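Tyrosyl-tRNA synthetase (Aeropyrum pernix, PDB 2CYA) probably catalyses the two-step attachment of tyrosine to tRNA(Tyr), activating the amino acid with ATP before passing it to the acceptor end. Local coordinates at residues I213-L217 / P275-I279; S216-P220 / K260-Y265. One frame throughout, in Å; residues are numbered along the deposited sequence.

Interaction 1 (I213-L217 / P275-I279); sequences IISSL and PVLEI
E278 reaches from the first turn of helix 275-284 to the loop residue S215 and takes its backbone N-H on one carboxylate oxygen. The bond from S215 N to E278 OE1 is 2.8 Å and nearly straight (172° at the hydrogen), and it arrives on the syn side, 17° out of the carboxylate plane. CG of E278 stands beside its backbone N and anti to the carbonyl carbon (chi1 -62°), and from there the chain runs extended, which carries the carboxylate clear of the helix. The hydroxyl of S215 sits by the same group, with OG 3.2 Å from E278 OE1 and a little farther from OE2; either bond would be weak. The CG2 methyl of I214 lies 4.0 Å from E278 OE1, the side chains running antiparallel.

Apolar groups fill in towards the helix. CD1 of I214 lies 3.9 Å from CG1 of I279, the side chains crossing at about a right angle, and CD2 of L217 meets CD1 of I279 at 4.1 Å, again crosswise. The P275 ring, in the first turn of the helix, turns its CG to the carbonyl O of S216 at 3.1 Å and to CB of S215 at 3.9 Å. N274 OD1 accepts a bond from L277 N and a weaker one from V276 N there.

The loop leads on to the KMSKS region, and I214 pairs through its backbone with M239 of that motif. With its N-H held by a carboxylate, S215 gives this largely apolar junction a directional polar tie, and the nearby helix N-terminus would probably help stabilise the negative charge.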
ATOM      1  N   ILE A 213       5.522 -18.074 -22.165  1.00 37.81           N
ATOM      2  CA  ILE A 213       6.793 -17.508 -21.747  1.00 41.80           C
ATOM      3  C   ILE A 213       7.893 -18.400 -22.302  1.00 44.65           C
ATOM      4  O   ILE A 213       8.059 -19.528 -21.833  1.00 46.56           O
ATOM      5  CB  ILE A 213       6.886 -17.474 -20.195  1.00 43.73           C
ATOM      6  CG1 ILE A 213       5.868 -16.467 -19.642  1.00 45.19           C
ATOM      7  CG2 ILE A 213       8.306 -17.121 -19.744  1.00 43.85           C
ATOM      8  CD1 ILE A 213       5.683 -16.535 -18.139  1.00 46.04           C
ATOM      9  N   ILE A 214       8.627 -17.905 -23.302  1.00 45.47           N
ATOM     10  CA  ILE A 214       9.723 -18.662 -23.909  1.00 45.94           C
ATOM     11  C   ILE A 214      10.784 -19.049 -22.867  1.00 46.67           C
ATOM     12  O   ILE A 214      11.232 -18.213 -22.077  1.00 46.28           O
ATOM     13  CB  ILE A 214      10.401 -17.855 -25.035  1.00 46.57           C
ATOM     14  CG1 ILE A 214       9.473 -17.789 -26.250  1.00 47.89           C
ATOM     15  CG2 ILE A 214      11.738 -18.491 -25.410  1.00 47.69           C
ATOM     16  CD1 ILE A 214      10.115 -17.190 -27.475  1.00 48.00           C
ATOM     17  N   SER A 215      11.187 -20.317 -22.883  1.00 46.34           N
ATOM     18  CA  SER A 215      12.178 -20.830 -21.940  1.00 47.73           C
ATOM     19  C   SER A 215      13.607 -20.343 -22.186  1.00 47.55           C
ATOM     20  O   SER A 215      13.934 -19.803 -23.239  1.00 46.50           O
ATOM     21  CB  SER A 215      12.177 -22.362 -21.964  1.00 47.83           C
ATOM     22  OG  SER A 215      10.883 -22.880 -21.706  1.00 53.33           O
ATOM     23  N   SER A 216      14.451 -20.546 -21.183  1.00 48.46           N
ATOM     24  CA  SER A 216      15.857 -20.183 -21.255  1.00 49.33           C
ATOM     25  C   SER A 216      16.502 -21.067 -22.317  1.00 49.72           C
ATOM     26  O   SER A 216      16.089 -22.209 -22.507  1.00 48.02           O
ATOM     27  CB  SER A 216      16.529 -20.448 -19.901  1.00 49.11           C
ATOM     28  OG  SER A 216      17.918 -20.181 -19.955  1.00 49.13           O
ATOM     29  N   LEU A 217      17.508 -20.545 -23.013  1.00 52.09           N
ATOM     30  CA  LEU A 217      18.193 -21.336 -24.030  1.00 55.27           C
ATOM     31  C   LEU A 217      19.070 -22.411 -23.371  1.00 57.76           C
ATOM     32  O   LEU A 217      19.435 -23.392 -24.009  1.00 58.03           O
ATOM     33  CB  LEU A 217      19.073 -20.443 -24.914  1.00 52.34           C
ATOM     34  CG  LEU A 217      18.440 -19.305 -25.715  1.00 51.26           C
ATOM     35  CD1 LEU A 217      19.542 -18.442 -26.301  1.00 51.05           C
ATOM     36  CD2 LEU A 217      17.542 -19.850 -26.809  1.00 49.18           C
ATOM     37  N   PRO A 275      13.178 -24.682 -26.226  1.00 42.44           N
ATOM     38  CA  PRO A 275      13.128 -23.239 -26.516  1.00 41.81           C
ATOM     39  C   PRO A 275      13.270 -22.911 -28.005  1.00 40.03           C
ATOM     40  O   PRO A 275      12.689 -21.940 -28.497  1.00 39.38           O
ATOM     41  CB  PRO A 275      14.297 -22.665 -25.712  1.00 42.29           C
ATOM     42  CG  PRO A 275      14.637 -23.754 -24.712  1.00 44.87           C
ATOM     43  CD  PRO A 275      14.404 -25.018 -25.487  1.00 43.37           C
ATOM     44  N   VAL A 276      14.049 -23.722 -28.713  1.00 37.67           N
ATOM     45  CA  VAL A 276      14.265 -23.515 -30.133  1.00 37.16           C
ATOM     46  C   VAL A 276      12.951 -23.671 -30.875  1.00 37.07           C
ATOM     47  O   VAL A 276      12.638 -22.894 -31.780  1.00 35.80           O
ATOM     48  CB  VAL A 276      15.309 -24.507 -30.693  1.00 37.77           C
ATOM     49  CG1 VAL A 276      15.562 -24.217 -32.167  1.00 34.32           C
ATOM     50  CG2 VAL A 276      16.609 -24.382 -29.893  1.00 35.94           C
ATOM     51  N   LEU A 277      12.176 -24.674 -30.486  1.00 37.14           N
ATOM     52  CA  LEU A 277      10.881 -24.890 -31.114  1.00 38.47           C
ATOM     53  C   LEU A 277       9.895 -23.786 -30.687  1.00 36.20           C
ATOM     54  O   LEU A 277       9.111 -23.309 -31.499  1.00 37.08           O
ATOM     55  CB  LEU A 277      10.332 -26.279 -30.746  1.00 40.23           C
ATOM     56  CG  LEU A 277      10.855 -27.438 -31.597  1.00 42.75           C
ATOM     57  CD1 LEU A 277      10.142 -28.735 -31.219  1.00 44.38           C
ATOM     58  CD2 LEU A 277      10.592 -27.129 -33.070  1.00 45.30           C
ATOM     59  N   GLU A 278       9.946 -23.382 -29.422  1.00 33.79           N
ATOM     60  CA  GLU A 278       9.067 -22.323 -28.928  1.00 34.96           C
ATOM     61  C   GLU A 278       9.314 -21.048 -29.727  1.00 33.61           C
ATOM     62  O   GLU A 278       8.376 -20.358 -30.102  1.00 33.78           O
ATOM     63  CB  GLU A 278       9.333 -22.035 -27.448  1.00 36.58           C
ATOM     64  CG  GLU A 278       9.073 -23.216 -26.530  1.00 39.89           C
ATOM     65  CD  GLU A 278       9.378 -22.904 -25.076  1.00 40.63           C
ATOM     66  OE1 GLU A 278      10.326 -22.135 -24.798  1.00 40.52           O
ATOM     67  OE2 GLU A 278       8.672 -23.443 -24.204  1.00 44.50           O
ATOM     68  N   ILE A 279      10.582 -20.729 -29.976  1.00 31.31           N
ATOM     69  CA  ILE A 279      10.901 -19.535 -30.749  1.00 29.21           C
ATOM     70  C   ILE A 279      10.278 -19.661 -32.141  1.00 29.12           C
ATOM     71  O   ILE A 279       9.668 -18.714 -32.654  1.00 28.54           O
ATOM     72  CB  ILE A 279      12.418 -19.354 -30.880  1.00 26.71           C
ATOM     73  CG1 ILE A 279      12.995 -18.944 -29.524  1.00 26.26           C
ATOM     74  CG2 ILE A 279      12.741 -18.372 -32.020  1.00 27.23           C
ATOM     75  CD1 ILE A 279      14.494 -18.914 -29.465  1.00 27.20           C
TER

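Interaction 2 (S216-P220 / K260-Y265); sequences SLQGP and KIRKAY
L217 lays its two methyls over the last turn of helix 254-262 and the residues that leave it. CD1 rests 3.7 Å from CB of K260, the side chains crossing at about a right angle, while CD2 turns to A264, 4.0 Å from its CB, and to CD1 of I261 at 4.2 Å. With CG set beside the backbone N of L217, the fork spans both parts. K260 gives only the root of its side chain here: the extended chain carries NZ away to the carbonyl oxygens of A247 and P244 and a salt bridge with D252.

Beyond the helix the chain turns back beside the loop, and Y265 N donates to L217 O over 2.8 Å. The same oxygen also receives a CA-H contact from A264. This loop follows strand 207-211 of the Rossmann-type sheet of the class I catalytic domain and runs towards the KMSKS region; through Q218, whose OE1 accepts a bond from K243 NZ, it is tied to residues just past that motif.

Y265 sends its side chain out along G219. Its CG stands opposite the backbone N across the CA-CB bond (chi1 180°), which carries the ring over to the glycine, where it lies oblique to it, CG of Y265 being 3.6 Å from CA of G219. CB of Y265 comes 3.3 Å from Q218 O. Replaced by an alanine, the residue would lose the ring, which is likely to uncover CA of G219 and open a gap beside the loop. G219 has phi 162° and psi -117°, angles at which a CB would be jammed against the preceding carbonyl O and P220 CD.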
ATOM      1  N   SER A 216      14.451 -20.546 -21.183  1.00 48.46           N
ATOM      2  CA  SER A 216      15.857 -20.183 -21.255  1.00 49.33           C
ATOM      3  C   SER A 216      16.502 -21.067 -22.317  1.00 49.72           C
ATOM      4  O   SER A 216      16.089 -22.209 -22.507  1.00 48.02           O
ATOM      5  CB  SER A 216      16.529 -20.448 -19.901  1.00 49.11           C
ATOM      6  OG  SER A 216      17.918 -20.181 -19.955  1.00 49.13           O
ATOM      7  N   LEU A 217      17.508 -20.545 -23.013  1.00 52.09           N
ATOM      8  CA  LEU A 217      18.193 -21.336 -24.030  1.00 55.27           C
ATOM      9  C   LEU A 217      19.070 -22.411 -23.371  1.00 57.76           C
ATOM     10  O   LEU A 217      19.435 -23.392 -24.009  1.00 58.03           O
ATOM     11  CB  LEU A 217      19.073 -20.443 -24.914  1.00 52.34           C
ATOM     12  CG  LEU A 217      18.440 -19.305 -25.715  1.00 51.26           C
ATOM     13  CD1 LEU A 217      19.542 -18.442 -26.301  1.00 51.05           C
ATOM     14  CD2 LEU A 217      17.542 -19.850 -26.809  1.00 49.18           C
ATOM     15  N   GLN A 218      19.392 -22.224 -22.093  1.00 62.80           N
ATOM     16  CA  GLN A 218      20.244 -23.167 -21.367  1.00 69.36           C
ATOM     17  C   GLN A 218      19.697 -24.597 -21.281  1.00 72.89           C
ATOM     18  O   GLN A 218      20.352 -25.540 -21.741  1.00 74.02           O
ATOM     19  CB  GLN A 218      20.552 -22.634 -19.960  1.00 70.70           C
ATOM     20  CG  GLN A 218      19.368 -22.586 -18.998  1.00 73.86           C
ATOM     21  CD  GLN A 218      19.662 -21.753 -17.753  1.00 76.18           C
ATOM     22  OE1 GLN A 218      20.736 -21.865 -17.156  1.00 77.50           O
ATOM     23  NE2 GLN A 218      18.701 -20.918 -17.353  1.00 76.43           N
ATOM     24  N   GLY A 219      18.512 -24.772 -20.700  1.00 75.39           N
ATOM     25  CA  GLY A 219      17.961 -26.111 -20.606  1.00 79.05           C
ATOM     26  C   GLY A 219      16.854 -26.303 -19.586  1.00 81.83           C
ATOM     27  O   GLY A 219      15.784 -25.701 -19.714  1.00 83.03           O
ATOM     28  N   PRO A 220      17.082 -27.144 -18.558  1.00 82.80           N
ATOM     29  CA  PRO A 220      16.106 -27.430 -17.498  1.00 83.30           C
ATOM     30  C   PRO A 220      15.442 -26.177 -16.921  1.00 83.63           C
ATOM     31  O   PRO A 220      15.994 -25.511 -16.045  1.00 83.74           O
ATOM     32  CB  PRO A 220      16.941 -28.173 -16.460  1.00 83.22           C
ATOM     33  CG  PRO A 220      17.930 -28.916 -17.314  1.00 83.40           C
ATOM     34  CD  PRO A 220      18.350 -27.855 -18.304  1.00 82.67           C
ATOM     35  N   LYS A 260      24.320 -18.179 -29.553  1.00 35.86           N
ATOM     36  CA  LYS A 260      23.312 -18.517 -28.555  1.00 34.45           C
ATOM     37  C   LYS A 260      22.351 -19.596 -29.022  1.00 34.12           C
ATOM     38  O   LYS A 260      21.994 -20.479 -28.250  1.00 33.86           O
ATOM     39  CB  LYS A 260      22.533 -17.266 -28.140  1.00 31.77           C
ATOM     40  CG  LYS A 260      23.378 -16.246 -27.397  1.00 30.24           C
ATOM     41  CD  LYS A 260      22.538 -15.027 -27.000  1.00 29.63           C
ATOM     42  CE  LYS A 260      23.372 -13.959 -26.325  1.00 28.97           C
ATOM     43  NZ  LYS A 260      22.475 -12.893 -25.782  1.00 31.41           N
ATOM     44  N   ILE A 261      21.920 -19.534 -30.275  1.00 34.36           N
ATOM     45  CA  ILE A 261      21.001 -20.552 -30.778  1.00 36.28           C
ATOM     46  C   ILE A 261      21.726 -21.893 -30.991  1.00 39.14           C
ATOM     47  O   ILE A 261      21.197 -22.959 -30.673  1.00 39.14           O
ATOM     48  CB  ILE A 261      20.352 -20.095 -32.099  1.00 34.60           C
ATOM     49  CG1 ILE A 261      19.480 -18.854 -31.842  1.00 34.71           C
ATOM     50  CG2 ILE A 261      19.544 -21.231 -32.703  1.00 33.57           C
ATOM     51  CD1 ILE A 261      18.401 -19.049 -30.793  1.00 32.11           C
ATOM     52  N   ARG A 262      22.941 -21.832 -31.524  1.00 41.08           N
ATOM     53  CA  ARG A 262      23.734 -23.036 -31.764  1.00 44.28           C
ATOM     54  C   ARG A 262      23.933 -23.821 -30.454  1.00 43.99           C
ATOM     55  O   ARG A 262      23.823 -25.038 -30.430  1.00 43.14           O
ATOM     56  CB  ARG A 262      25.085 -22.641 -32.376  1.00 44.87           C
ATOM     57  CG  ARG A 262      26.007 -23.801 -32.749  1.00 49.73           C
ATOM     58  CD  ARG A 262      27.208 -23.309 -33.573  1.00 50.43           C
ATOM     59  NE  ARG A 262      28.017 -22.336 -32.842  1.00 52.39           N
ATOM     60  CZ  ARG A 262      28.252 -21.088 -33.243  1.00 53.89           C
ATOM     61  NH1 ARG A 262      27.746 -20.633 -34.386  1.00 53.89           N
ATOM     62  NH2 ARG A 262      28.992 -20.284 -32.487  1.00 56.08           N
ATOM     63  N   LYS A 263      24.196 -23.110 -29.366  1.00 45.24           N
ATOM     64  CA  LYS A 263      24.403 -23.728 -28.058  1.00 47.50           C
ATOM     65  C   LYS A 263      23.108 -24.045 -27.297  1.00 48.21           C
ATOM     66  O   LYS A 263      23.146 -24.625 -26.212  1.00 48.72           O
ATOM     67  CB  LYS A 263      25.248 -22.800 -27.184  1.00 48.62           C
ATOM     68  CG  LYS A 263      26.669 -22.557 -27.680  1.00 52.49           C
ATOM     69  CD  LYS A 263      27.386 -21.606 -26.731  1.00 55.86           C
ATOM     70  CE  LYS A 263      28.883 -21.539 -27.019  1.00 59.08           C
ATOM     71  NZ  LYS A 263      29.590 -20.596 -26.093  1.00 60.39           N
ATOM     72  N   ALA A 264      21.965 -23.661 -27.855  1.00 48.22           N
ATOM     73  CA  ALA A 264      20.676 -23.860 -27.188  1.00 48.29           C
ATOM     74  C   ALA A 264      20.209 -25.297 -26.939  1.00 48.18           C
ATOM     75  O   ALA A 264      20.431 -26.191 -27.749  1.00 46.84           O
ATOM     76  CB  ALA A 264      19.584 -23.106 -27.950  1.00 47.15           C
ATOM     77  N   TYR A 265      19.535 -25.494 -25.810  1.00 48.63           N
ATOM     78  CA  TYR A 265      18.984 -26.799 -25.463  1.00 49.96           C
ATOM     79  C   TYR A 265      17.964 -27.131 -26.547  1.00 49.95           C
ATOM     80  O   TYR A 265      17.064 -26.340 -26.808  1.00 49.34           O
ATOM     81  CB  TYR A 265      18.295 -26.720 -24.103  1.00 51.65           C
ATOM     82  CG  TYR A 265      17.676 -28.013 -23.625  1.00 55.75           C
ATOM     83  CD1 TYR A 265      18.458 -29.158 -23.429  1.00 57.79           C
ATOM     84  CD2 TYR A 265      16.316 -28.082 -23.321  1.00 56.24           C
ATOM     85  CE1 TYR A 265      17.897 -30.333 -22.934  1.00 59.04           C
ATOM     86  CE2 TYR A 265      15.747 -29.247 -22.827  1.00 57.87           C
ATOM     87  CZ  TYR A 265      16.540 -30.367 -22.633  1.00 59.33           C
ATOM     88  OH  TYR A 265      15.972 -31.519 -22.147  1.00 60.64           O
TER

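Overall arrangement
Interactions 1 and 2 share S216 and L217, and their centres lie 8 Å apart: one loop after strand 207-211 packs first on helix 275-284, then on the end of helix 254-262 and the chain leaving it. The two helices also meet directly, I279 CD1 being 4.1 Å from I261 CD1. Helix 275-284 also touches the outgoing chain: V276 CG2 lies 3.8 Å from A264 CB, P275 CD 3.3 Å from Y265 O. The side chain of H49, inferred to bind ATP, is about 6 Å from that of I214 and about 8 Å from that of K260; the side chain of K241, of the KMSKS motif and likewise inferred to bind ATP, is about 9 Å from that of K260.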